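Local coordinates for DNA translocase coupling protein (PDB 6O1W) that probably binds DNA and ATP as an FtsK/SpoIIIE-type translocase that serves as the coupling protein in conjugative transfer of a plasmid, at residues I71-Q76 with I84-A89. Residues are numbered along the deposited sequence; the frame is centred on the assembly and turned at random.
Sequences IISIEQ and IIKSMA. With BGC (beta-D-glucopyranose), chain D.
I72 turns helix-like at its backbone (phi -81°, psi -49°) while S73 is stretched out, and with that kink both residues face K86. The N-H of I72 reaches K86 O at 2.8 Å from above the carbonyl plane; the N-H of S73 shares the same oxygen in a weak bond of 3.3 Å. This is a classic beta bulge. The return bond, K86 N to S73 O at 2.9 Å, lies in the carbonyl plane. Beyond it the strands run in regular antiparallel fashion: E75 and I84 exchange two bonds, and I74 sits opposite I85 as a non-hydrogen-bonded pair. Strands 69-76 and 82-89 thus form a beta hairpin at one side of the four-stranded antiparallel sheet in the N-terminal part of this construct, outside the ten-stranded sheet that carries the P-loop.

The two faces differ. On one, I74 and I85 both set CG1 anti to the carbonyl carbon and lie side by side, I74 CD1 4.0 Å from I85 CG1, while I71 crosses I85 obliquely, its CG1 and CG2 near I85 CG2. Helices 53-58 and 60-67 pack against this isoleucine cluster. On the other face S73 OG, in the crowded position between N and carbonyl carbon, rests 3.5 Å from K86 CG, and a water joins S73 OG to I84 O, with a weak link to E75 OE1. The CG of E75 lies along I84 CB. K86 curls back on itself at chi2, chi3 and chi4, so its tip leaves strand 71-76 and its CE comes within 3.5 Å of glucose O1, in a pocket where E44, D37, K318 and D319 hydrogen-bond the sugar.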
ATOM      1  N   ILE A  71      -7.865 -18.785  11.576  1.00 27.75           N
ATOM      2  CA  ILE A  71      -7.631 -19.576  10.390  1.00 27.42           C
ATOM      3  C   ILE A  71      -8.069 -18.782   9.165  1.00 33.25           C
ATOM      4  O   ILE A  71      -9.226 -18.416   9.074  1.00 32.91           O
ATOM      5  CB  ILE A  71      -8.315 -20.972  10.504  1.00 29.13           C
ATOM      6  CG1 ILE A  71      -7.578 -21.840  11.575  1.00 29.07           C
ATOM      7  CG2 ILE A  71      -8.367 -21.674   9.123  1.00 28.06           C
ATOM      8  CD1 ILE A  71      -8.329 -23.193  12.045  1.00 29.86           C
ATOM      9  N   ILE A  72      -7.142 -18.531   8.224  1.00 31.45           N
ATOM     10  CA  ILE A  72      -7.445 -17.826   6.991  1.00 31.72           C
ATOM     11  C   ILE A  72      -8.074 -18.832   6.040  1.00 35.84           C
ATOM     12  O   ILE A  72      -9.104 -18.526   5.456  1.00 35.92           O
ATOM     13  CB  ILE A  72      -6.195 -17.133   6.397  1.00 34.46           C
ATOM     14  CG1 ILE A  72      -5.697 -16.015   7.333  1.00 34.63           C
ATOM     15  CG2 ILE A  72      -6.483 -16.602   4.980  1.00 34.80           C
ATOM     16  CD1 ILE A  72      -4.164 -15.542   7.076  1.00 40.67           C
ATOM     17  N   SER A  73      -7.441 -20.023   5.874  1.00 31.49           N
ATOM     18  CA  SER A  73      -7.931 -21.089   4.999  1.00 32.03           C
ATOM     19  C   SER A  73      -7.372 -22.445   5.403  1.00 37.69           C
ATOM     20  O   SER A  73      -6.357 -22.529   6.104  1.00 35.21           O
ATOM     21  CB  SER A  73      -7.541 -20.832   3.538  1.00 33.45           C
ATOM     22  OG  SER A  73      -6.132 -20.879   3.356  1.00 33.99           O
ATOM     23  N   ILE A  74      -8.058 -23.507   4.947  1.00 36.41           N
ATOM     24  CA  ILE A  74      -7.617 -24.896   5.059  1.00 37.46           C
ATOM     25  C   ILE A  74      -7.713 -25.459   3.653  1.00 43.61           C
ATOM     26  O   ILE A  74      -8.750 -25.308   3.012  1.00 43.93           O
ATOM     27  CB  ILE A  74      -8.347 -25.769   6.118  1.00 39.83           C
ATOM     28  CG1 ILE A  74      -8.355 -25.081   7.500  1.00 40.08           C
ATOM     29  CG2 ILE A  74      -7.686 -27.149   6.216  1.00 39.08           C
ATOM     30  CD1 ILE A  74      -8.667 -26.023   8.791  1.00 46.12           C
ATOM     31  N   GLU A  75      -6.626 -26.035   3.145  1.00 42.71           N
ATOM     32  CA  GLU A  75      -6.612 -26.662   1.816  1.00 43.57           C
ATOM     33  C   GLU A  75      -6.010 -28.060   1.849  1.00 48.47           C
ATOM     34  O   GLU A  75      -5.143 -28.345   2.677  1.00 47.98           O
ATOM     35  CB  GLU A  75      -5.911 -25.769   0.764  1.00 45.63           C
ATOM     36  CG  GLU A  75      -4.400 -25.643   0.905  1.00 62.39           C
ATOM     37  CD  GLU A  75      -3.700 -24.762  -0.116  1.00 94.23           C
ATOM     38  OE1 GLU A  75      -3.388 -23.594   0.219  1.00 91.28           O
ATOM     39  OE2 GLU A  75      -3.444 -25.245  -1.243  1.00 88.28           O
ATOM     40  N   GLN A  76      -6.450 -28.925   0.928  1.00 46.04           N
ATOM     41  CA  GLN A  76      -5.894 -30.259   0.767  1.00 46.72           C
ATOM     42  C   GLN A  76      -4.535 -30.083   0.070  1.00 55.43           C
ATOM     43  O   GLN A  76      -4.415 -29.251  -0.831  1.00 56.21           O
ATOM     44  CB  GLN A  76      -6.830 -31.132  -0.092  1.00 47.35           C
ATOM     45  CG  GLN A  76      -6.561 -32.638   0.035  1.00 50.04           C
ATOM     46  CD  GLN A  76      -7.293 -33.256   1.200  1.00 59.29           C
ATOM     47  OE1 GLN A  76      -6.739 -33.459   2.288  1.00 56.65           O
ATOM     48  NE2 GLN A  76      -8.553 -33.585   0.999  1.00 39.68           N
ATOM     49  N   ILE A  84      -3.252 -28.293   4.724  1.00 33.40           N
ATOM     50  CA  ILE A  84      -2.415 -27.105   4.835  1.00 32.90           C
ATOM     51  C   ILE A  84      -3.311 -26.011   5.366  1.00 35.45           C
ATOM     52  O   ILE A  84      -4.329 -25.700   4.739  1.00 34.35           O
ATOM     53  CB  ILE A  84      -1.810 -26.715   3.454  1.00 35.93           C
ATOM     54  CG1 ILE A  84      -0.936 -27.864   2.871  1.00 37.57           C
ATOM     55  CG2 ILE A  84      -1.051 -25.368   3.551  1.00 35.91           C
ATOM     56  CD1 ILE A  84      -0.471 -27.716   1.417  1.00 48.21           C
ATOM     57  N   ILE A  85      -2.941 -25.445   6.518  1.00 30.15           N
ATOM     58  CA  ILE A  85      -3.707 -24.389   7.167  1.00 29.02           C
ATOM     59  C   ILE A  85      -2.902 -23.101   7.055  1.00 33.51           C
ATOM     60  O   ILE A  85      -1.700 -23.105   7.359  1.00 32.67           O
ATOM     61  CB  ILE A  85      -3.969 -24.745   8.658  1.00 32.16           C
ATOM     62  CG1 ILE A  85      -4.656 -26.127   8.815  1.00 33.27           C
ATOM     63  CG2 ILE A  85      -4.765 -23.626   9.394  1.00 33.98           C
ATOM     64  CD1 ILE A  85      -4.679 -26.659  10.240  1.00 38.90           C
ATOM     65  N   LYS A  86      -3.563 -22.010   6.604  1.00 28.25           N
ATOM     66  CA  LYS A  86      -2.986 -20.681   6.587  1.00 28.38           C
ATOM     67  C   LYS A  86      -3.611 -19.996   7.788  1.00 31.55           C
ATOM     68  O   LYS A  86      -4.835 -20.000   7.936  1.00 30.45           O
ATOM     69  CB  LYS A  86      -3.290 -19.948   5.255  1.00 31.40           C
ATOM     70  CG  LYS A  86      -2.660 -20.583   3.984  1.00 37.06           C
ATOM     71  CD  LYS A  86      -1.132 -20.906   4.050  1.00 38.04           C
ATOM     72  CE  LYS A  86      -0.222 -19.745   4.414  1.00 41.62           C
ATOM     73  NZ  LYS A  86      -0.393 -18.594   3.507  1.00 43.83           N
ATOM     74  N   SER A  87      -2.789 -19.544   8.725  1.00 30.08           N
ATOM     75  CA  SER A  87      -3.321 -18.944   9.959  1.00 30.83           C
ATOM     76  C   SER A  87      -2.466 -17.827  10.512  1.00 36.73           C
ATOM     77  O   SER A  87      -1.343 -17.647  10.067  1.00 37.93           O
ATOM     78  CB  SER A  87      -3.502 -20.008  11.044  1.00 32.76           C
ATOM     79  OG  SER A  87      -2.273 -20.646  11.353  1.00 41.46           O
HETATM   80  N   MSE A  88      -2.980 -17.136  11.532  1.00 33.43           N
HETATM   81  CA  MSE A  88      -2.293 -16.088  12.278  1.00 36.08           C
HETATM   82  C   MSE A  88      -2.522 -16.374  13.746  1.00 40.58           C
HETATM   83  O   MSE A  88      -3.655 -16.667  14.131  1.00 39.44           O
HETATM   84  CB  MSE A  88      -2.860 -14.697  11.929  1.00 39.70           C
HETATM   85  CG  MSE A  88      -2.387 -14.185  10.575  1.00 49.49           C
HETATM   86 SE   MSE A  88      -3.174 -12.460  10.101  1.00 61.60          SE
HETATM   87  CE  MSE A  88      -2.409 -11.352  11.536  1.00 58.08           C
ATOM     88  N   ALA A  89      -1.458 -16.319  14.562  1.00 37.94           N
ATOM     89  CA  ALA A  89      -1.524 -16.559  16.009  1.00 37.44           C
ATOM     90  C   ALA A  89      -2.429 -15.507  16.655  1.00 42.92           C
ATOM     91  O   ALA A  89      -2.427 -14.361  16.201  1.00 42.47           O
ATOM     92  CB  ALA A  89      -0.123 -16.455  16.604  1.00 37.69           C
TER
HETATM   93  C2  BGC D 502       3.170 -18.757   1.230  1.00 53.63           C
HETATM   94  C3  BGC D 502       4.385 -17.863   1.472  1.00 52.14           C
HETATM   95  C4  BGC D 502       4.584 -17.610   2.963  1.00 52.83           C
HETATM   96  C5  BGC D 502       4.597 -18.931   3.731  1.00 51.38           C
HETATM   97  C6  BGC D 502       4.638 -18.754   5.232  1.00 49.05           C
HETATM   98  C1  BGC D 502       3.248 -20.020   2.080  1.00 54.67           C
HETATM   99  O1  BGC D 502       2.067 -20.730   1.922  1.00 55.92           O
HETATM  100  O2  BGC D 502       3.078 -19.141  -0.138  1.00 57.08           O
HETATM  101  O3  BGC D 502       4.203 -16.619   0.802  1.00 49.75           O
HETATM  102  O4  BGC D 502       5.786 -16.880   3.205  1.00 53.49           O
HETATM  103  O5  BGC D 502       3.397 -19.664   3.450  1.00 52.79           O
HETATM  104  O6  BGC D 502       3.429 -18.185   5.722  1.00 47.04           O
HETATM  105  O   HOH W   1      -4.654 -23.300   3.318  1.00 46.23           O